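Local coordinates for alpha-galactosidase (PDB 3MI6), which probably hydrolyses terminal, non-reducing alpha-D-galactose residues from alpha-galactosides, as a member of glycosyl hydrolase family 36, at residues Ala356-Phe364 with Val619-Arg630; Asp552-Gln560 with Thr588-Val596. All coordinates share one frame; numbering follows the deposited sequence.

Contact 1. Residues Ala356-Phe364 with Val619-Arg630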
loop_
_atom_site.group_PDB
_atom_site.type_symbol
_atom_site.label_atom_id
_atom_site.label_comp_id
_atom_site.label_asym_id
_atom_site.label_seq_id
_atom_site.Cartn_x
_atom_site.Cartn_y
_atom_site.Cartn_z
ATOM N N ALA D 356 36.652 -19.096 -33.190
ATOM C CA ALA D 356 35.197 -19.062 -33.165
ATOM C C ALA D 356 34.616 -20.325 -33.774
ATOM O O ALA D 356 33.686 -20.919 -33.229
ATOM C CB ALA D 356 34.693 -17.852 -33.893
ATOM N N LYS D 357 35.182 -20.725 -34.904
ATOM C CA LYS D 357 34.740 -21.894 -35.648
ATOM C C LYS D 357 34.864 -23.188 -34.836
ATOM O O LYS D 357 33.940 -23.997 -34.812
ATOM C CB LYS D 357 35.530 -21.982 -36.961
ATOM C CG LYS D 357 35.571 -23.348 -37.631
ATOM C CD LYS D 357 34.380 -23.610 -38.545
ATOM C CE LYS D 357 34.689 -24.770 -39.509
ATOM N NZ LYS D 357 33.485 -25.247 -40.273
ATOM N N ARG D 358 35.998 -23.379 -34.171
ATOM C CA ARG D 358 36.232 -24.606 -33.413
ATOM C C ARG D 358 35.244 -24.731 -32.268
ATOM O O ARG D 358 35.059 -25.811 -31.717
ATOM C CB ARG D 358 37.669 -24.673 -32.880
ATOM C CG ARG D 358 38.733 -24.757 -33.971
ATOM C CD ARG D 358 40.145 -24.586 -33.415
ATOM N NE ARG D 358 41.001 -23.849 -34.347
ATOM C CZ ARG D 358 41.900 -22.934 -33.981
ATOM N NH1 ARG D 358 42.068 -22.644 -32.689
ATOM N NH2 ARG D 358 42.632 -22.307 -34.905
ATOM N N LEU D 359 34.608 -23.616 -31.924
ATOM C CA LEU D 359 33.644 -23.569 -30.836
ATOM C C LEU D 359 32.231 -23.854 -31.326
ATOM O O LEU D 359 31.314 -24.081 -30.527
ATOM C CB LEU D 359 33.681 -22.199 -30.170
ATOM C CG LEU D 359 34.856 -21.983 -29.233
ATOM C CD1 LEU D 359 34.666 -20.693 -28.464
ATOM C CD2 LEU D 359 34.938 -23.168 -28.294
ATOM N N GLY D 360 32.064 -23.818 -32.645
ATOM C CA GLY D 360 30.793 -24.114 -33.273
ATOM C C GLY D 360 29.982 -22.875 -33.576
ATOM O O GLY D 360 28.811 -22.972 -33.951
ATOM N N ILE D 361 30.600 -21.708 -33.410
ATOM C CA ILE D 361 29.932 -20.440 -33.692
ATOM C C ILE D 361 29.653 -20.317 -35.191
ATOM O O ILE D 361 30.401 -20.849 -36.006
ATOM C CB ILE D 361 30.734 -19.252 -33.111
ATOM C CG1 ILE D 361 30.630 -19.282 -31.583
ATOM C CG2 ILE D 361 30.222 -17.927 -33.640
ATOM C CD1 ILE D 361 31.477 -18.267 -30.893
ATOM N N GLU D 362 28.564 -19.649 -35.552
ATOM C CA GLU D 362 28.039 -19.724 -36.911
ATOM C C GLU D 362 28.214 -18.481 -37.769
ATOM O O GLU D 362 27.968 -18.523 -38.975
ATOM C CB GLU D 362 26.564 -20.085 -36.872
ATOM C CG GLU D 362 26.343 -21.548 -36.654
ATOM C CD GLU D 362 24.930 -21.860 -36.234
ATOM O OE1 GLU D 362 24.239 -20.920 -35.782
ATOM O OE2 GLU D 362 24.518 -23.042 -36.353
HETATM N N MSE D 363 28.637 -17.380 -37.158
HETATM C CA MSE D 363 28.707 -16.105 -37.863
HETATM C C MSE D 363 29.641 -15.148 -37.153
HETATM O O MSE D 363 29.638 -15.064 -35.926
HETATM C CB MSE D 363 27.319 -15.468 -37.990
HETATM C CG MSE D 363 27.354 -14.036 -38.477
HETATM SE SE MSE D 363 25.622 -13.138 -38.392
HETATM C CE MSE D 363 24.735 -13.978 -39.909
ATOM N N PHE D 364 30.446 -14.427 -37.928
ATOM C CA PHE D 364 31.323 -13.417 -37.364
ATOM C C PHE D 364 30.818 -12.054 -37.796
ATOM O O PHE D 364 30.443 -11.880 -38.945
ATOM C CB PHE D 364 32.770 -13.624 -37.812
ATOM C CG PHE D 364 33.708 -12.607 -37.257
ATOM C CD1 PHE D 364 33.746 -11.325 -37.779
ATOM C CD2 PHE D 364 34.527 -12.913 -36.204
ATOM C CE1 PHE D 364 34.590 -10.377 -37.260
ATOM C CE2 PHE D 364 35.371 -11.966 -35.686
ATOM C CZ PHE D 364 35.402 -10.694 -36.214
ATOM N N VAL D 619 32.209 -22.876 -23.216
ATOM C CA VAL D 619 31.545 -22.153 -24.280
ATOM C C VAL D 619 31.082 -23.085 -25.389
ATOM O O VAL D 619 29.938 -23.028 -25.807
ATOM C CB VAL D 619 32.443 -21.070 -24.849
ATOM C CG1 VAL D 619 31.792 -20.448 -26.057
ATOM C CG2 VAL D 619 32.704 -20.027 -23.795
ATOM N N LYS D 620 31.975 -23.948 -25.854
ATOM C CA LYS D 620 31.633 -24.945 -26.867
ATOM C C LYS D 620 30.361 -25.682 -26.469
ATOM O O LYS D 620 29.545 -26.033 -27.319
ATOM C CB LYS D 620 32.786 -25.943 -27.036
ATOM C CG LYS D 620 32.697 -26.896 -28.219
ATOM C CD LYS D 620 34.057 -27.574 -28.408
ATOM C CE LYS D 620 34.254 -28.188 -29.800
ATOM N NZ LYS D 620 33.681 -29.565 -29.908
ATOM N N LYS D 621 30.188 -25.913 -25.170
ATOM C CA LYS D 621 29.050 -26.703 -24.719
ATOM C C LYS D 621 27.784 -25.866 -24.655
ATOM O O LYS D 621 26.703 -26.352 -25.004
ATOM C CB LYS D 621 29.334 -27.415 -23.390
ATOM C CG LYS D 621 30.434 -28.459 -23.489
ATOM C CD LYS D 621 30.502 -29.348 -22.257
ATOM C CE LYS D 621 31.562 -30.432 -22.445
ATOM N NZ LYS D 621 31.592 -31.413 -21.320
ATOM N N GLN D 622 27.919 -24.611 -24.228
ATOM C CA GLN D 622 26.808 -23.668 -24.297
ATOM C C GLN D 622 26.235 -23.590 -25.720
ATOM O O GLN D 622 25.013 -23.592 -25.910
ATOM C CB GLN D 622 27.232 -22.279 -23.826
ATOM C CG GLN D 622 27.675 -22.210 -22.383
ATOM C CD GLN D 622 27.863 -20.781 -21.909
ATOM O OE1 GLN D 622 27.992 -19.876 -22.718
ATOM N NE2 GLN D 622 27.869 -20.571 -20.594
ATOM N N VAL D 623 27.120 -23.541 -26.712
ATOM C CA VAL D 623 26.721 -23.445 -28.111
ATOM C C VAL D 623 26.012 -24.707 -28.629
ATOM O O VAL D 623 25.000 -24.610 -29.333
ATOM C CB VAL D 623 27.931 -23.080 -29.003
ATOM C CG1 VAL D 623 27.542 -23.088 -30.494
ATOM C CG2 VAL D 623 28.483 -21.723 -28.603
ATOM N N ALA D 624 26.532 -25.885 -28.275
ATOM C CA ALA D 624 25.887 -27.152 -28.644
ATOM C C ALA D 624 24.542 -27.266 -27.947
ATOM O O ALA D 624 23.554 -27.708 -28.528
ATOM C CB ALA D 624 26.759 -28.312 -28.274
ATOM N N PHE D 625 24.508 -26.848 -26.691
ATOM C CA PHE D 625 23.269 -26.860 -25.946
ATOM C C PHE D 625 22.258 -25.923 -26.586
ATOM O O PHE D 625 21.104 -26.296 -26.808
ATOM C CB PHE D 625 23.501 -26.443 -24.494
ATOM C CG PHE D 625 22.245 -26.403 -23.679
ATOM C CD1 PHE D 625 21.576 -27.572 -23.363
ATOM C CD2 PHE D 625 21.734 -25.207 -23.226
ATOM C CE1 PHE D 625 20.428 -27.547 -22.617
ATOM C CE2 PHE D 625 20.579 -25.175 -22.467
ATOM C CZ PHE D 625 19.933 -26.340 -22.165
ATOM N N TYR D 626 22.688 -24.696 -26.868
ATOM C CA TYR D 626 21.781 -23.706 -27.413
ATOM C C TYR D 626 21.245 -24.140 -28.764
ATOM O O TYR D 626 20.047 -23.983 -29.040
ATOM C CB TYR D 626 22.464 -22.357 -27.536
ATOM C CG TYR D 626 21.557 -21.270 -28.059
ATOM C CD1 TYR D 626 20.622 -20.664 -27.228
ATOM C CD2 TYR D 626 21.639 -20.837 -29.383
ATOM C CE1 TYR D 626 19.786 -19.656 -27.704
ATOM C CE2 TYR D 626 20.809 -19.836 -29.870
ATOM C CZ TYR D 626 19.890 -19.245 -29.027
ATOM O OH TYR D 626 19.078 -18.243 -29.494
ATOM N N LYS D 627 22.133 -24.679 -29.602
ATOM C CA LYS D 627 21.751 -25.149 -30.935
ATOM C C LYS D 627 20.716 -26.282 -30.862
ATOM O O LYS D 627 19.744 -26.296 -31.620
ATOM C CB LYS D 627 22.978 -25.624 -31.718
ATOM C CG LYS D 627 23.943 -24.538 -32.191
ATOM C CD LYS D 627 25.096 -25.180 -32.965
ATOM C CE LYS D 627 25.978 -24.154 -33.628
ATOM N NZ LYS D 627 27.017 -24.796 -34.496
ATOM N N CYS D 628 20.945 -27.225 -29.950
ATOM C CA CYS D 628 20.064 -28.375 -29.724
ATOM C C CYS D 628 18.649 -27.882 -29.462
ATOM O O CYS D 628 17.685 -28.475 -29.914
ATOM C CB CYS D 628 20.589 -29.199 -28.528
ATOM S SG CYS D 628 19.885 -30.889 -28.168
ATOM N N TYR D 629 18.525 -26.771 -28.752
ATOM C CA TYR D 629 17.217 -26.322 -28.333
ATOM C C TYR D 629 16.910 -24.945 -28.878
ATOM O O TYR D 629 16.191 -24.163 -28.251
ATOM C CB TYR D 629 17.125 -26.308 -26.799
ATOM C CG TYR D 629 17.146 -27.671 -26.147
ATOM C CD1 TYR D 629 16.003 -28.456 -26.103
ATOM C CD2 TYR D 629 18.302 -28.169 -25.565
ATOM C CE1 TYR D 629 16.008 -29.705 -25.506
ATOM C CE2 TYR D 629 18.315 -29.416 -24.966
ATOM C CZ TYR D 629 17.161 -30.179 -24.942
ATOM O OH TYR D 629 17.162 -31.422 -24.354
ATOM N N ARG D 630 17.442 -24.639 -30.052
ATOM C CA ARG D 630 17.310 -23.287 -30.564
ATOM C C ARG D 630 15.855 -22.915 -30.859
ATOM O O ARG D 630 15.431 -21.806 -30.555
ATOM C CB ARG D 630 18.198 -23.072 -31.794
ATOM C CG ARG D 630 18.525 -21.612 -32.104
ATOM C CD ARG D 630 18.733 -21.470 -33.582
ATOM N NE ARG D 630 20.127 -21.346 -34.010
ATOM C CZ ARG D 630 20.858 -22.335 -34.518
ATOM N NH1 ARG D 630 20.351 -23.555 -34.638
ATOM N NH2 ARG D 630 22.108 -22.103 -34.892
HETATM O O HOH W 1 29.286 -26.219 -30.277
#
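Glu362 and Arg630 form a salt bridge, carboxylate to guanidinium, their planes only 1° apart; NH2 of Arg630 lies against both oxygens of Glu362, 2.6 Å from OE1 and 3.0 Å from OE2. OE2 of Glu362 also takes a looser salt bridge from Lys627, whose NZ is 3.6 Å away. Lys627 NZ donates to the backbone O of Gly360 at 2.6 Å, in the carbonyl plane on a lone pair. Lys627 reaches both because its chain runs extended beyond CG, coming at Glu362 from the opposite direction. Nearer the Val619 end of helix 613-628 the contact turns apolar: CD1 of Leu359 packs on CG1 of Val619 (3.8 Å), and CD2 of Leu359 rests on CB of Lys620 (3.7 Å). A water donates to the carbonyl oxygens of both Leu359 and Lys620.

Gly360 closes helix 346-358 in a Schellman motif, and its positive phi (96°) turns the chain toward strand 363-366 of the TIM barrel. Further out, Arg630 NH1 pairs with Glu329, and Glu362 OE1 also accepts from the backbone N of Val332. A glutamine in place of Glu362 would probably leave Lys627 and Arg630 without their shared negative charge and weaken the hold on the guanidinium. The salt-bridge network thus ties the helix-to-strand turn to the last turn of helix 613-628 and the start of helix 630-635, its charges probably balanced jointly by Glu362 and Glu329.

Contact 2. Residues Asp552-Gln560 with Thr588-Val596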
loop_
_atom_site.group_PDB
_atom_site.type_symbol
_atom_site.label_atom_id
_atom_site.label_comp_id
_atom_site.label_asym_id
_atom_site.label_seq_id
_atom_site.Cartn_x
_atom_site.Cartn_y
_atom_site.Cartn_z
ATOM N N ASP D 552 25.726 -7.211 -18.916
ATOM C CA ASP D 552 25.833 -7.898 -17.636
ATOM C C ASP D 552 24.654 -8.859 -17.404
ATOM O O ASP D 552 23.501 -8.502 -17.674
ATOM C CB ASP D 552 25.883 -6.910 -16.481
ATOM C CG ASP D 552 25.885 -7.616 -15.128
ATOM O OD1 ASP D 552 26.919 -8.215 -14.776
ATOM O OD2 ASP D 552 24.849 -7.600 -14.431
ATOM N N ALA D 553 24.940 -10.056 -16.883
ATOM C CA ALA D 553 23.896 -11.057 -16.622
ATOM C C ALA D 553 22.773 -10.549 -15.699
ATOM O O ALA D 553 21.592 -10.626 -16.044
ATOM C CB ALA D 553 24.496 -12.338 -16.072
ATOM N N ALA D 554 23.141 -10.027 -14.539
ATOM C CA ALA D 554 22.157 -9.530 -13.590
ATOM C C ALA D 554 21.298 -8.406 -14.159
ATOM O O ALA D 554 20.093 -8.424 -14.012
ATOM C CB ALA D 554 22.843 -9.075 -12.314
ATOM N N GLU D 555 21.909 -7.422 -14.807
ATOM C CA GLU D 555 21.158 -6.313 -15.375
ATOM C C GLU D 555 20.227 -6.766 -16.507
ATOM O O GLU D 555 19.111 -6.250 -16.655
ATOM C CB GLU D 555 22.110 -5.238 -15.896
ATOM C CG GLU D 555 23.049 -4.668 -14.854
ATOM C CD GLU D 555 22.327 -3.926 -13.731
ATOM O OE1 GLU D 555 21.229 -3.363 -13.961
ATOM O OE2 GLU D 555 22.880 -3.888 -12.609
ATOM N N ARG D 556 20.695 -7.708 -17.324
ATOM C CA ARG D 556 19.905 -8.182 -18.452
ATOM C C ARG D 556 18.620 -8.864 -17.962
ATOM O O ARG D 556 17.544 -8.657 -18.521
ATOM C CB ARG D 556 20.717 -9.112 -19.363
ATOM C CG ARG D 556 21.711 -8.421 -20.271
ATOM C CD ARG D 556 21.040 -7.466 -21.268
ATOM N NE ARG D 556 20.633 -8.116 -22.508
ATOM C CZ ARG D 556 21.051 -7.767 -23.718
ATOM N NH1 ARG D 556 21.895 -6.770 -23.876
ATOM N NH2 ARG D 556 20.622 -8.414 -24.781
ATOM N N LEU D 557 18.729 -9.673 -16.921
ATOM C CA LEU D 557 17.545 -10.220 -16.292
ATOM C C LEU D 557 16.457 -9.153 -16.241
ATOM O O LEU D 557 15.361 -9.337 -16.782
ATOM C CB LEU D 557 17.873 -10.679 -14.876
ATOM C CG LEU D 557 17.921 -12.167 -14.527
ATOM C CD1 LEU D 557 17.862 -13.052 -15.769
ATOM C CD2 LEU D 557 19.156 -12.467 -13.659
ATOM N N LEU D 558 16.745 -8.026 -15.600
ATOM C CA LEU D 558 15.732 -6.983 -15.515
ATOM C C LEU D 558 15.303 -6.489 -16.899
ATOM O O LEU D 558 14.110 -6.418 -17.183
ATOM C CB LEU D 558 16.184 -5.848 -14.604
ATOM C CG LEU D 558 16.067 -6.095 -13.093
ATOM C CD1 LEU D 558 16.842 -7.320 -12.658
ATOM C CD2 LEU D 558 16.527 -4.905 -12.314
ATOM N N ILE D 559 16.268 -6.193 -17.771
ATOM C CA ILE D 559 15.975 -5.618 -19.084
ATOM C C ILE D 559 15.144 -6.555 -19.965
ATOM O O ILE D 559 14.174 -6.134 -20.596
ATOM C CB ILE D 559 17.254 -5.187 -19.816
ATOM C CG1 ILE D 559 17.955 -4.081 -19.025
ATOM C CG2 ILE D 559 16.910 -4.639 -21.173
ATOM C CD1 ILE D 559 19.362 -3.742 -19.468
ATOM N N GLN D 560 15.516 -7.831 -19.986
ATOM C CA GLN D 560 14.783 -8.833 -20.759
ATOM C C GLN D 560 13.388 -9.149 -20.183
ATOM O O GLN D 560 12.393 -9.253 -20.919
ATOM C CB GLN D 560 15.630 -10.088 -20.936
ATOM C CG GLN D 560 16.882 -9.811 -21.763
ATOM C CD GLN D 560 17.809 -11.018 -21.893
ATOM O OE1 GLN D 560 19.027 -10.870 -22.048
ATOM N NE2 GLN D 560 17.233 -12.216 -21.836
ATOM N N THR D 588 30.375 -12.298 -12.762
ATOM C CA THR D 588 29.307 -13.277 -12.850
ATOM C C THR D 588 29.841 -14.587 -13.400
ATOM O O THR D 588 30.760 -14.587 -14.196
ATOM C CB THR D 588 28.231 -12.739 -13.794
ATOM O OG1 THR D 588 27.327 -11.895 -13.053
ATOM C CG2 THR D 588 27.471 -13.869 -14.408
ATOM N N SER D 589 29.283 -15.716 -13.002
ATOM C CA SER D 589 29.778 -16.975 -13.570
ATOM C C SER D 589 29.574 -17.018 -15.081
ATOM O O SER D 589 28.668 -16.375 -15.615
ATOM C CB SER D 589 29.071 -18.170 -12.936
ATOM O OG SER D 589 27.694 -18.135 -13.245
ATOM N N LEU D 590 30.391 -17.787 -15.785
ATOM C CA LEU D 590 30.134 -17.966 -17.209
ATOM C C LEU D 590 28.816 -18.722 -17.445
ATOM O O LEU D 590 28.137 -18.518 -18.449
ATOM C CB LEU D 590 31.312 -18.662 -17.878
ATOM C CG LEU D 590 31.226 -19.056 -19.343
ATOM C CD1 LEU D 590 30.919 -17.864 -20.225
ATOM C CD2 LEU D 590 32.552 -19.674 -19.712
ATOM N N LYS D 591 28.454 -19.590 -16.505
ATOM C CA LYS D 591 27.203 -20.344 -16.583
ATOM C C LYS D 591 25.981 -19.426 -16.564
ATOM O O LYS D 591 25.030 -19.634 -17.301
ATOM C CB LYS D 591 27.126 -21.363 -15.441
ATOM C CG LYS D 591 25.821 -22.143 -15.357
ATOM C CD LYS D 591 25.632 -22.776 -13.974
ATOM C CE LYS D 591 24.374 -23.657 -13.966
ATOM N NZ LYS D 591 23.995 -24.188 -12.601
ATOM N N THR D 592 26.005 -18.400 -15.734
ATOM C CA THR D 592 24.863 -17.513 -15.642
ATOM C C THR D 592 24.748 -16.581 -16.855
ATOM O O THR D 592 23.671 -16.471 -17.446
ATOM C CB THR D 592 24.889 -16.707 -14.332
ATOM O OG1 THR D 592 24.872 -17.611 -13.211
ATOM C CG2 THR D 592 23.685 -15.774 -14.253
ATOM N N ARG D 593 25.849 -15.919 -17.226
ATOM C CA ARG D 593 25.893 -15.104 -18.446
ATOM C C ARG D 593 25.346 -15.884 -19.635
ATOM O O ARG D 593 24.550 -15.362 -20.419
ATOM C CB ARG D 593 27.305 -14.584 -18.761
ATOM C CG ARG D 593 27.988 -13.945 -17.590
ATOM C CD ARG D 593 29.167 -13.085 -17.970
ATOM N NE ARG D 593 30.266 -13.776 -18.659
ATOM C CZ ARG D 593 31.285 -14.396 -18.067
ATOM N NH1 ARG D 593 31.356 -14.477 -16.749
ATOM N NH2 ARG D 593 32.231 -14.961 -18.804
ATOM N N GLY D 594 25.770 -17.138 -19.760
ATOM C CA GLY D 594 25.245 -18.013 -20.787
ATOM C C GLY D 594 23.744 -18.194 -20.666
ATOM O O GLY D 594 23.025 -18.079 -21.666
ATOM N N ALA D 595 23.276 -18.448 -19.436
ATOM C CA ALA D 595 21.891 -18.859 -19.173
ATOM C C ALA D 595 20.845 -17.750 -19.293
ATOM O O ALA D 595 19.694 -18.017 -19.584
ATOM C CB ALA D 595 21.789 -19.553 -17.809
ATOM N N VAL D 596 21.241 -16.510 -19.050
ATOM C CA VAL D 596 20.389 -15.359 -19.356
ATOM C C VAL D 596 20.349 -15.091 -20.873
ATOM O O VAL D 596 19.356 -14.627 -21.397
ATOM C CB VAL D 596 20.881 -14.080 -18.622
ATOM C CG1 VAL D 596 19.991 -12.903 -18.925
ATOM C CG2 VAL D 596 20.934 -14.304 -17.117
#
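The amide of Gln560 joins the two segments by its edge: NE2 of Gln560 donates to the backbone O of Val596 at 3.2 Å, tilted 26° from the carbonyl plane, while OE1 accepts from NE of Arg556 on a lone pair in its own plane. The helices so joined are neighbours on the outside of the TIM barrel, and Val596 is a knob in a hole formed by Ala553, Arg556, Leu557 and Gln560. OE1 of Gln560 sits at the edge of the Arg556 guanidinium, which also makes a cation-pi contact with Trp546 and donates from NH1 to the backbone O of Asp550. The Arg593 guanidinium has CA of Leu590 over one face, toward the rim, and the backbone O of Thr588 at its edge.

Segments 553-560 and 590-596 run nearly parallel, at 19° with axes 9.4 Å apart. Small Ala553 lets the backbones close in, its CA 4.9 Å from that of Arg593. Capping bonds start each helix, Glu555 N to Asp552 OD2 and Thr592 N to Ser589 OG; Asp552 also pairs with Arg586. The Arg556 side chain lies about 7 Å from that of Asp549, the predicted proton donor. Both methyls of Val596 touch CD1 of Leu557, CG2 at 3.6 Å.

Both contacts belong to the eight-stranded parallel barrel of the catalytic domain, their centres 18 Å apart. Contact 2 is nested within the chain loop that contact 1 closes: residues 356-364 come first, then 552-560 and 588-596, and last 619-630. Contact 1 brings the turn before the second barrel strand, 363-366, against the helix that follows the eighth, 601-604, so it lies where the barrel closes. Contact 2 pairs the helices following strands 544-546 and 572-576. The two contacts touch through Gln622, whose NE2 probably donates to O of Leu590 at 3.0 Å, making helices 553-566, 590-597 and 613-628 a continuous run of the barrel's outer layer.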